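DNA alpha-glucosyltransferase (Enterobacteria phage T4, PDB 1XV5) is a phage glycosyltransferase of the GT-B clan, with two parallel-sheet domains and uridine-5'-diphosphate bound between them. Local coordinates at residues V17-L22 / P177-V182; T309-G314 / E380-H385. All blocks are in the same frame, centred on the assembly; numbering follows the deposited sequence.

Contact 1. Residues V17-L22 / P177-V182; sequences VTKFSL and PPMDIV. With UDP (uridine-5'-diphosphate), chain C.
Lys19 and Phe20, on the first turns of helix 17-30, meet the run Pro177-Met179 that leads into helix 181-188. The Lys19 chain starts anti to the backbone N (chi1 178°) and bends at chi2, which lays its methylenes between the nucleotide and Met179. CG lies 3.6 Å from O3' of uridine-5'-diphosphate. Further along, Lys19 CE packs on Met179 SD at 3.9 Å. The ammonium end passes on to a salt bridge with Glu23, which also accepts a hydrogen bond from the backbone N of Asp180.

Phe20 buries the larger area here. Pro178 CD sits at the edge of its ring, near the ring plane, 3.5 Å from Phe20 CE1. Pro177 CA approaches Phe20 CD1 obliquely at 4.0 Å, and Pro177 CB is next at 4.2 Å. No hydrogen bond crosses between 17-22 and 177-182, so the join is apolar packing.

Around it, Tyr308 of helix 308-316 touches Lys19, Phe20, Pro177 and Met179. Phe392 of helix 388-399 packs on both Phe20 and Pro178. On the other flank of the helical turn, Val17, Thr18 and Ser21 rest on strand 3-8 of the N-terminal parallel sheet.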
ATOM      1  N   VAL A  17       4.583  -2.541  -1.506  1.00 13.31           N
ATOM      2  CA  VAL A  17       6.024  -2.327  -1.505  1.00 14.22           C
ATOM      3  C   VAL A  17       6.500  -2.047  -2.925  1.00 14.25           C
ATOM      4  O   VAL A  17       7.353  -1.183  -3.152  1.00 15.79           O
ATOM      5  CB  VAL A  17       6.765  -3.549  -0.934  1.00 14.93           C
ATOM      6  CG1 VAL A  17       8.273  -3.351  -1.044  1.00 17.51           C
ATOM      7  CG2 VAL A  17       6.372  -3.742   0.524  1.00 16.16           C
ATOM      8  N   THR A  18       5.950  -2.782  -3.883  1.00 14.48           N
ATOM      9  CA  THR A  18       6.309  -2.578  -5.278  1.00 15.35           C
ATOM     10  C   THR A  18       5.833  -1.194  -5.708  1.00 15.89           C
ATOM     11  O   THR A  18       6.571  -0.441  -6.342  1.00 16.75           O
ATOM     12  CB  THR A  18       5.672  -3.662  -6.169  1.00 16.96           C
ATOM     13  OG1 THR A  18       6.349  -4.905  -5.943  1.00 15.73           O
ATOM     14  CG2 THR A  18       5.771  -3.284  -7.642  1.00 16.49           C
ATOM     15  N   LYS A  19       4.597  -0.863  -5.350  1.00 15.25           N
ATOM     16  CA  LYS A  19       4.027   0.436  -5.687  1.00 14.66           C
ATOM     17  C   LYS A  19       4.897   1.558  -5.118  1.00 13.38           C
ATOM     18  O   LYS A  19       5.237   2.513  -5.816  1.00 14.53           O
ATOM     19  CB  LYS A  19       2.609   0.541  -5.123  1.00 15.55           C
ATOM     20  CG  LYS A  19       1.931   1.876  -5.378  1.00 16.53           C
ATOM     21  CD  LYS A  19       1.845   2.190  -6.862  1.00 19.46           C
ATOM     22  CE  LYS A  19       1.007   3.437  -7.095  1.00 18.84           C
ATOM     23  NZ  LYS A  19       1.012   3.861  -8.512  1.00 22.08           N
ATOM     24  N   PHE A  20       5.249   1.438  -3.842  1.00 13.19           N
ATOM     25  CA  PHE A  20       6.085   2.437  -3.192  1.00 13.97           C
ATOM     26  C   PHE A  20       7.414   2.566  -3.930  1.00 14.85           C
ATOM     27  O   PHE A  20       7.861   3.667  -4.233  1.00 14.70           O
ATOM     28  CB  PHE A  20       6.356   2.041  -1.738  1.00 13.31           C
ATOM     29  CG  PHE A  20       7.316   2.955  -1.032  1.00 14.60           C
ATOM     30  CD1 PHE A  20       6.881   4.154  -0.480  1.00 13.62           C
ATOM     31  CD2 PHE A  20       8.664   2.619  -0.929  1.00 14.78           C
ATOM     32  CE1 PHE A  20       7.770   5.007   0.165  1.00 15.30           C
ATOM     33  CE2 PHE A  20       9.568   3.468  -0.283  1.00 16.77           C
ATOM     34  CZ  PHE A  20       9.122   4.661   0.264  1.00 17.52           C
ATOM     35  N   SER A  21       8.039   1.428  -4.217  1.00 15.41           N
ATOM     36  CA  SER A  21       9.324   1.434  -4.905  1.00 15.84           C
ATOM     37  C   SER A  21       9.264   2.134  -6.260  1.00 15.44           C
ATOM     38  O   SER A  21      10.197   2.842  -6.637  1.00 15.93           O
ATOM     39  CB  SER A  21       9.833   0.001  -5.072  1.00 14.15           C
ATOM     40  OG  SER A  21      10.098  -0.581  -3.804  1.00 16.03           O
ATOM     41  N   LEU A  22       8.168   1.943  -6.988  1.00 15.71           N
ATOM     42  CA  LEU A  22       8.020   2.569  -8.296  1.00 16.25           C
ATOM     43  C   LEU A  22       7.767   4.068  -8.168  1.00 17.02           C
ATOM     44  O   LEU A  22       8.305   4.864  -8.940  1.00 16.52           O
ATOM     45  CB  LEU A  22       6.886   1.896  -9.075  1.00 16.65           C
ATOM     46  CG  LEU A  22       7.104   0.405  -9.369  1.00 20.19           C
ATOM     47  CD1 LEU A  22       5.914  -0.159 -10.133  1.00 19.78           C
ATOM     48  CD2 LEU A  22       8.382   0.222 -10.175  1.00 20.78           C
ATOM     49  N   PRO A 177       3.539   6.355   2.782  1.00 14.67           N
ATOM     50  CA  PRO A 177       3.844   5.812   1.449  1.00 12.29           C
ATOM     51  C   PRO A 177       3.192   6.754   0.426  1.00 13.28           C
ATOM     52  O   PRO A 177       1.973   6.731   0.238  1.00 13.25           O
ATOM     53  CB  PRO A 177       3.201   4.430   1.490  1.00 13.96           C
ATOM     54  CG  PRO A 177       2.003   4.643   2.370  1.00 13.11           C
ATOM     55  CD  PRO A 177       2.523   5.538   3.474  1.00 13.69           C
ATOM     56  N   PRO A 178       4.000   7.586  -0.255  1.00 12.90           N
ATOM     57  CA  PRO A 178       3.510   8.550  -1.243  1.00 13.49           C
ATOM     58  C   PRO A 178       3.210   8.045  -2.641  1.00 13.66           C
ATOM     59  O   PRO A 178       3.749   7.039  -3.094  1.00 14.67           O
ATOM     60  CB  PRO A 178       4.619   9.614  -1.283  1.00 13.15           C
ATOM     61  CG  PRO A 178       5.685   9.136  -0.271  1.00 12.40           C
ATOM     62  CD  PRO A 178       5.465   7.657  -0.178  1.00 12.33           C
ATOM     63  N   MET A 179       2.350   8.787  -3.327  1.00 15.25           N
ATOM     64  CA  MET A 179       1.979   8.483  -4.698  1.00 15.58           C
ATOM     65  C   MET A 179       1.832   9.807  -5.427  1.00 15.32           C
ATOM     66  O   MET A 179       1.455  10.809  -4.820  1.00 14.02           O
ATOM     67  CB  MET A 179       0.646   7.734  -4.739  1.00 17.14           C
ATOM     68  CG  MET A 179       0.173   7.398  -6.134  1.00 19.41           C
ATOM     69  SD  MET A 179      -1.322   6.398  -6.102  1.00 17.74           S
ATOM     70  CE  MET A 179      -2.585   7.675  -6.261  1.00 19.09           C
ATOM     71  N   ASP A 180       2.157   9.828  -6.717  1.00 15.67           N
ATOM     72  CA  ASP A 180       1.991  11.047  -7.489  1.00 14.90           C
ATOM     73  C   ASP A 180       0.500  11.059  -7.812  1.00 15.88           C
ATOM     74  O   ASP A 180       0.057  10.489  -8.814  1.00 15.12           O
ATOM     75  CB  ASP A 180       2.797  11.003  -8.788  1.00 15.76           C
ATOM     76  CG  ASP A 180       2.768  12.327  -9.530  1.00 18.31           C
ATOM     77  OD1 ASP A 180       1.792  13.087  -9.348  1.00 17.98           O
ATOM     78  OD2 ASP A 180       3.711  12.605 -10.303  1.00 17.54           O
ATOM     79  N   ILE A 181      -0.269  11.692  -6.936  1.00 14.88           N
ATOM     80  CA  ILE A 181      -1.715  11.775  -7.080  1.00 13.89           C
ATOM     81  C   ILE A 181      -2.135  12.619  -8.284  1.00 16.22           C
ATOM     82  O   ILE A 181      -3.145  12.337  -8.934  1.00 16.09           O
ATOM     83  CB  ILE A 181      -2.321  12.328  -5.773  1.00 14.08           C
ATOM     84  CG1 ILE A 181      -2.194  11.254  -4.684  1.00 13.32           C
ATOM     85  CG2 ILE A 181      -3.770  12.747  -5.984  1.00 13.05           C
ATOM     86  CD1 ILE A 181      -2.492  11.731  -3.278  1.00 14.41           C
ATOM     87  N   VAL A 182      -1.349  13.646  -8.580  1.00 15.81           N
ATOM     88  CA  VAL A 182      -1.626  14.520  -9.711  1.00 16.68           C
ATOM     89  C   VAL A 182      -1.542  13.720 -11.011  1.00 17.01           C
ATOM     90  O   VAL A 182      -2.403  13.832 -11.883  1.00 16.15           O
ATOM     91  CB  VAL A 182      -0.603  15.677  -9.773  1.00 17.20           C
ATOM     92  CG1 VAL A 182      -0.879  16.556 -10.983  1.00 18.94           C
ATOM     93  CG2 VAL A 182      -0.665  16.492  -8.491  1.00 19.51           C
TER
HETATM   94  N1  UDP C1402      -2.725  -3.755  -6.449  1.00 14.65           N
HETATM   95  C2  UDP C1402      -2.743  -4.106  -7.784  1.00 15.39           C
HETATM   96  N3  UDP C1402      -3.340  -5.312  -8.055  1.00 15.20           N
HETATM   97  C4  UDP C1402      -3.917  -6.176  -7.143  1.00 15.59           C
HETATM   98  C5  UDP C1402      -3.867  -5.732  -5.784  1.00 15.10           C
HETATM   99  C6  UDP C1402      -3.284  -4.565  -5.491  1.00 15.14           C
HETATM  100  O2  UDP C1402      -2.273  -3.399  -8.660  1.00 17.04           O
HETATM  101  O4  UDP C1402      -4.418  -7.228  -7.540  1.00 15.42           O
HETATM  102  C1' UDP C1402      -2.079  -2.487  -6.091  1.00 15.00           C
HETATM  103  C2' UDP C1402      -2.989  -1.479  -5.398  1.00 14.74           C
HETATM  104  O2' UDP C1402      -3.784  -0.783  -6.334  1.00 16.48           O
HETATM  105  C3' UDP C1402      -1.947  -0.618  -4.696  1.00 15.37           C
HETATM  106  C4' UDP C1402      -0.957  -1.672  -4.204  1.00 15.24           C
HETATM  107  O4' UDP C1402      -1.061  -2.766  -5.154  1.00 15.06           O
HETATM  108  O3' UDP C1402      -1.316   0.234  -5.653  1.00 14.08           O
HETATM  109  C5' UDP C1402      -1.221  -2.195  -2.805  1.00 11.90           C
HETATM  110  O5' UDP C1402      -0.758  -1.253  -1.844  1.00 14.32           O
HETATM  111  PA  UDP C1402      -1.604  -0.847  -0.554  1.00 13.76           P
HETATM  112  O1A UDP C1402      -0.774   0.141   0.166  1.00 13.92           O
HETATM  113  O2A UDP C1402      -2.977  -0.469  -0.981  1.00 15.24           O
HETATM  114  O3A UDP C1402      -1.739  -2.215   0.334  1.00 14.14           O
HETATM  115  PB  UDP C1402      -0.730  -3.490   0.538  1.00 15.09           P
HETATM  116  O1B UDP C1402      -0.895  -3.943   1.943  1.00 14.27           O
HETATM  117  O2B UDP C1402      -0.979  -4.447  -0.563  1.00 17.29           O
HETATM  118  O3B UDP C1402       0.726  -2.877   0.369  1.00 16.48           O

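Contact 2. Residues T309-G314 / E380-H385; sequences THLELG and EFLYQH. With UDP (uridine-5'-diphosphate), chain C.
Leu382 reaches from helix 368-386 to Gly314 and Leu311 of helix 308-316, and each close pair of the contact runs through it. With CG beside the backbone N (chi1 -65°), the branch is carried out toward the other helix. The two methyl branches divide the work. Leu382 CD1 rests on the bare backbone of Gly314, 3.6 Å from Gly314 CA. The same methyl also approaches the carbonyl O of His310, at 4.0 Å. Leu382 CD2 faces Leu311 CD2 more loosely, at 4.5 Å.

Gly314 has no side chain, and Leu382 CD1 lies directly against its backbone. Leu311 comes in from the flank of its helix, and the end of its side chain approaches Leu382. The closest pair of CA atoms is Leu311 and Leu382. The short axes approach to 9.4 Å and run roughly antiparallel, with 138° between their directions. No hydrogen bond links the two segments.

Elsewhere on the turn, the nucleotide is held by polar groups. The backbone N of Thr309 donates to O2A of uridine-5'-diphosphate at 3.0 Å. Glu312 leaves its helix on the side turned from helix 368-386, and its carboxylate takes both ribose hydroxyls. O3' donates to Glu312 OE1 at 2.7 Å, and O2' donates to Glu312 OE2 at 2.6 Å. Two bonds to different oxygens should fix the rotation of the carboxylate. Asn278 adds a bond to OE1.

A helix start meeting the diphosphate through backbone N-H groups, followed by a glutamate gripping the ribose, is characteristic of the nucleotide site in the C-terminal Rossmann-like domain of GT-B glycosyltransferases.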
ATOM      1  N   THR A 309      -4.316   2.012  -2.000  1.00 13.47           N
ATOM      2  CA  THR A 309      -5.681   1.883  -2.488  1.00 12.90           C
ATOM      3  C   THR A 309      -6.531   3.063  -2.018  1.00 12.12           C
ATOM      4  O   THR A 309      -7.477   3.446  -2.696  1.00 13.63           O
ATOM      5  CB  THR A 309      -6.338   0.550  -2.057  1.00 12.90           C
ATOM      6  OG1 THR A 309      -6.123   0.327  -0.661  1.00 13.48           O
ATOM      7  CG2 THR A 309      -5.746  -0.611  -2.860  1.00 13.46           C
ATOM      8  N   HIS A 310      -6.202   3.636  -0.860  1.00 12.48           N
ATOM      9  CA  HIS A 310      -6.934   4.809  -0.364  1.00 13.03           C
ATOM     10  C   HIS A 310      -6.700   5.953  -1.354  1.00 11.72           C
ATOM     11  O   HIS A 310      -7.632   6.583  -1.855  1.00 11.08           O
ATOM     12  CB  HIS A 310      -6.389   5.285   0.989  1.00 12.25           C
ATOM     13  CG  HIS A 310      -6.854   4.490   2.168  1.00 12.82           C
ATOM     14  ND1 HIS A 310      -5.975   3.901   3.051  1.00 10.82           N
ATOM     15  CD2 HIS A 310      -8.095   4.269   2.665  1.00 11.61           C
ATOM     16  CE1 HIS A 310      -6.654   3.359   4.047  1.00 13.13           C
ATOM     17  NE2 HIS A 310      -7.941   3.567   3.836  1.00 11.83           N
ATOM     18  N   LEU A 311      -5.427   6.222  -1.612  1.00 11.14           N
ATOM     19  CA  LEU A 311      -5.038   7.307  -2.501  1.00 11.13           C
ATOM     20  C   LEU A 311      -5.555   7.147  -3.921  1.00 10.92           C
ATOM     21  O   LEU A 311      -5.943   8.122  -4.563  1.00 10.26           O
ATOM     22  CB  LEU A 311      -3.513   7.442  -2.514  1.00 11.18           C
ATOM     23  CG  LEU A 311      -2.834   7.557  -1.144  1.00 11.10           C
ATOM     24  CD1 LEU A 311      -1.347   7.818  -1.349  1.00 10.26           C
ATOM     25  CD2 LEU A 311      -3.469   8.690  -0.319  1.00  9.97           C
ATOM     26  N   GLU A 312      -5.565   5.915  -4.411  1.00 10.68           N
ATOM     27  CA  GLU A 312      -6.027   5.654  -5.760  1.00 11.20           C
ATOM     28  C   GLU A 312      -7.498   6.023  -5.951  1.00 11.60           C
ATOM     29  O   GLU A 312      -7.883   6.502  -7.011  1.00 10.33           O
ATOM     30  CB  GLU A 312      -5.759   4.185  -6.110  1.00 12.01           C
ATOM     31  CG  GLU A 312      -4.266   3.927  -6.329  1.00 12.65           C
ATOM     32  CD  GLU A 312      -3.872   2.458  -6.319  1.00 15.78           C
ATOM     33  OE1 GLU A 312      -2.754   2.160  -6.792  1.00 16.23           O
ATOM     34  OE2 GLU A 312      -4.652   1.610  -5.834  1.00 13.39           O
ATOM     35  N   LEU A 313      -8.320   5.826  -4.925  1.00 12.92           N
ATOM     36  CA  LEU A 313      -9.735   6.174  -5.053  1.00 14.11           C
ATOM     37  C   LEU A 313      -9.926   7.670  -5.284  1.00 14.29           C
ATOM     38  O   LEU A 313     -10.648   8.088  -6.194  1.00 15.36           O
ATOM     39  CB  LEU A 313     -10.515   5.744  -3.804  1.00 14.75           C
ATOM     40  CG  LEU A 313     -10.504   4.243  -3.508  1.00 15.64           C
ATOM     41  CD1 LEU A 313     -11.539   3.931  -2.434  1.00 16.47           C
ATOM     42  CD2 LEU A 313     -10.812   3.462  -4.782  1.00 17.16           C
ATOM     43  N   GLY A 314      -9.277   8.483  -4.461  1.00 15.45           N
ATOM     44  CA  GLY A 314      -9.417   9.917  -4.620  1.00 15.19           C
ATOM     45  C   GLY A 314      -8.756  10.428  -5.886  1.00 15.67           C
ATOM     46  O   GLY A 314      -9.270  11.324  -6.554  1.00 15.75           O
ATOM     47  N   GLU A 380      -8.338  16.933  -3.557  1.00 12.94           N
ATOM     48  CA  GLU A 380      -7.455  17.941  -2.976  1.00 14.27           C
ATOM     49  C   GLU A 380      -6.975  17.547  -1.583  1.00 13.50           C
ATOM     50  O   GLU A 380      -5.813  17.746  -1.239  1.00 13.35           O
ATOM     51  CB  GLU A 380      -8.160  19.300  -2.905  1.00 17.12           C
ATOM     52  CG  GLU A 380      -7.296  20.400  -2.289  1.00 20.71           C
ATOM     53  CD  GLU A 380      -6.043  20.692  -3.098  1.00 23.78           C
ATOM     54  OE1 GLU A 380      -5.122  21.344  -2.561  1.00 26.58           O
ATOM     55  OE2 GLU A 380      -5.976  20.280  -4.278  1.00 25.34           O
ATOM     56  N   PHE A 381      -7.871  16.984  -0.781  1.00 13.89           N
ATOM     57  CA  PHE A 381      -7.515  16.577   0.574  1.00 13.24           C
ATOM     58  C   PHE A 381      -6.435  15.498   0.574  1.00 13.50           C
ATOM     59  O   PHE A 381      -5.446  15.590   1.300  1.00 12.61           O
ATOM     60  CB  PHE A 381      -8.748  16.043   1.304  1.00 14.07           C
ATOM     61  CG  PHE A 381      -8.485  15.650   2.732  1.00 15.20           C
ATOM     62  CD1 PHE A 381      -8.281  16.618   3.710  1.00 14.40           C
ATOM     63  CD2 PHE A 381      -8.450  14.309   3.102  1.00 14.77           C
ATOM     64  CE1 PHE A 381      -8.049  16.261   5.036  1.00 14.80           C
ATOM     65  CE2 PHE A 381      -8.219  13.937   4.423  1.00 16.18           C
ATOM     66  CZ  PHE A 381      -8.018  14.916   5.398  1.00 15.91           C
ATOM     67  N   LEU A 382      -6.640  14.466  -0.237  1.00 13.38           N
ATOM     68  CA  LEU A 382      -5.687  13.371  -0.311  1.00 13.24           C
ATOM     69  C   LEU A 382      -4.367  13.836  -0.918  1.00 12.25           C
ATOM     70  O   LEU A 382      -3.302  13.360  -0.535  1.00 12.39           O
ATOM     71  CB  LEU A 382      -6.294  12.213  -1.107  1.00 14.36           C
ATOM     72  CG  LEU A 382      -7.519  11.602  -0.408  1.00 13.96           C
ATOM     73  CD1 LEU A 382      -8.144  10.535  -1.295  1.00 16.75           C
ATOM     74  CD2 LEU A 382      -7.110  11.007   0.940  1.00 13.58           C
ATOM     75  N   TYR A 383      -4.442  14.771  -1.859  1.00 12.56           N
ATOM     76  CA  TYR A 383      -3.239  15.325  -2.477  1.00 13.41           C
ATOM     77  C   TYR A 383      -2.412  16.019  -1.388  1.00 14.39           C
ATOM     78  O   TYR A 383      -1.209  15.778  -1.240  1.00 13.34           O
ATOM     79  CB  TYR A 383      -3.637  16.338  -3.551  1.00 13.95           C
ATOM     80  CG  TYR A 383      -2.512  17.246  -3.987  1.00 14.97           C
ATOM     81  CD1 TYR A 383      -1.466  16.767  -4.775  1.00 16.90           C
ATOM     82  CD2 TYR A 383      -2.483  18.582  -3.590  1.00 18.45           C
ATOM     83  CE1 TYR A 383      -0.414  17.599  -5.157  1.00 20.22           C
ATOM     84  CE2 TYR A 383      -1.434  19.423  -3.965  1.00 20.20           C
ATOM     85  CZ  TYR A 383      -0.407  18.923  -4.749  1.00 22.63           C
ATOM     86  OH  TYR A 383       0.623  19.753  -5.136  1.00 23.70           O
ATOM     87  N   GLN A 384      -3.071  16.882  -0.620  1.00 13.19           N
ATOM     88  CA  GLN A 384      -2.406  17.606   0.458  1.00 13.67           C
ATOM     89  C   GLN A 384      -1.856  16.649   1.509  1.00 13.76           C
ATOM     90  O   GLN A 384      -0.799  16.884   2.090  1.00 13.70           O
ATOM     91  CB  GLN A 384      -3.387  18.578   1.126  1.00 14.13           C
ATOM     92  CG  GLN A 384      -3.740  19.783   0.269  1.00 18.58           C
ATOM     93  CD  GLN A 384      -2.573  20.743   0.114  1.00 23.56           C
ATOM     94  OE1 GLN A 384      -2.538  21.556  -0.811  1.00 28.87           O
ATOM     95  NE2 GLN A 384      -1.616  20.659   1.028  1.00 25.72           N
ATOM     96  N   HIS A 385      -2.570  15.556   1.743  1.00 12.99           N
ATOM     97  CA  HIS A 385      -2.138  14.611   2.756  1.00 10.73           C
ATOM     98  C   HIS A 385      -0.988  13.689   2.392  1.00 13.16           C
ATOM     99  O   HIS A 385      -0.096  13.473   3.212  1.00 12.86           O
ATOM    100  CB  HIS A 385      -3.309  13.742   3.213  1.00 12.10           C
ATOM    101  CG  HIS A 385      -2.963  12.824   4.345  1.00 11.90           C
ATOM    102  ND1 HIS A 385      -2.916  11.453   4.210  1.00 15.47           N
ATOM    103  CD2 HIS A 385      -2.595  13.089   5.620  1.00  8.48           C
ATOM    104  CE1 HIS A 385      -2.533  10.913   5.354  1.00 10.02           C
ATOM    105  NE2 HIS A 385      -2.332  11.885   6.226  1.00 14.75           N
TER
HETATM  106  N1  UDP C1402      -2.725  -3.755  -6.449  1.00 14.65           N
HETATM  107  C2  UDP C1402      -2.743  -4.106  -7.784  1.00 15.39           C
HETATM  108  N3  UDP C1402      -3.340  -5.312  -8.055  1.00 15.20           N
HETATM  109  C4  UDP C1402      -3.917  -6.176  -7.143  1.00 15.59           C
HETATM  110  C5  UDP C1402      -3.867  -5.732  -5.784  1.00 15.10           C
HETATM  111  C6  UDP C1402      -3.284  -4.565  -5.491  1.00 15.14           C
HETATM  112  O2  UDP C1402      -2.273  -3.399  -8.660  1.00 17.04           O
HETATM  113  O4  UDP C1402      -4.418  -7.228  -7.540  1.00 15.42           O
HETATM  114  C1' UDP C1402      -2.079  -2.487  -6.091  1.00 15.00           C
HETATM  115  C2' UDP C1402      -2.989  -1.479  -5.398  1.00 14.74           C
HETATM  116  O2' UDP C1402      -3.784  -0.783  -6.334  1.00 16.48           O
HETATM  117  C3' UDP C1402      -1.947  -0.618  -4.696  1.00 15.37           C
HETATM  118  C4' UDP C1402      -0.957  -1.672  -4.204  1.00 15.24           C
HETATM  119  O4' UDP C1402      -1.061  -2.766  -5.154  1.00 15.06           O
HETATM  120  O3' UDP C1402      -1.316   0.234  -5.653  1.00 14.08           O
HETATM  121  C5' UDP C1402      -1.221  -2.195  -2.805  1.00 11.90           C
HETATM  122  O5' UDP C1402      -0.758  -1.253  -1.844  1.00 14.32           O
HETATM  123  PA  UDP C1402      -1.604  -0.847  -0.554  1.00 13.76           P
HETATM  124  O1A UDP C1402      -0.774   0.141   0.166  1.00 13.92           O
HETATM  125  O2A UDP C1402      -2.977  -0.469  -0.981  1.00 15.24           O
HETATM  126  O3A UDP C1402      -1.739  -2.215   0.334  1.00 14.14           O
HETATM  127  PB  UDP C1402      -0.730  -3.490   0.538  1.00 15.09           P
HETATM  128  O1B UDP C1402      -0.895  -3.943   1.943  1.00 14.27           O
HETATM  129  O2B UDP C1402      -0.979  -4.447  -0.563  1.00 17.29           O
HETATM  130  O3B UDP C1402       0.726  -2.877   0.369  1.00 16.48           O

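In the fold
Contacts 1 and 2 lie 12 Å apart, centre to centre, and both touch uridine-5'-diphosphate. They approach it from different parts of the fold: contact 1 brings the start of helix 17-30 to the nucleotide, and contact 2 brings the start of helix 308-316. The two also pack on each other directly. Ile181 CD1 lies 3.3 Å from Leu382 O, and Met179 CE lies 3.8 Å from Leu311 O. The 177-182 segment thus runs alongside the helix pair of contact 2 and touches both helices, on its way into helix 181-188. Arg47, Arg205, Lys210 and the backbone O of Tyr276 add further hydrogen bonds to the nucleotide.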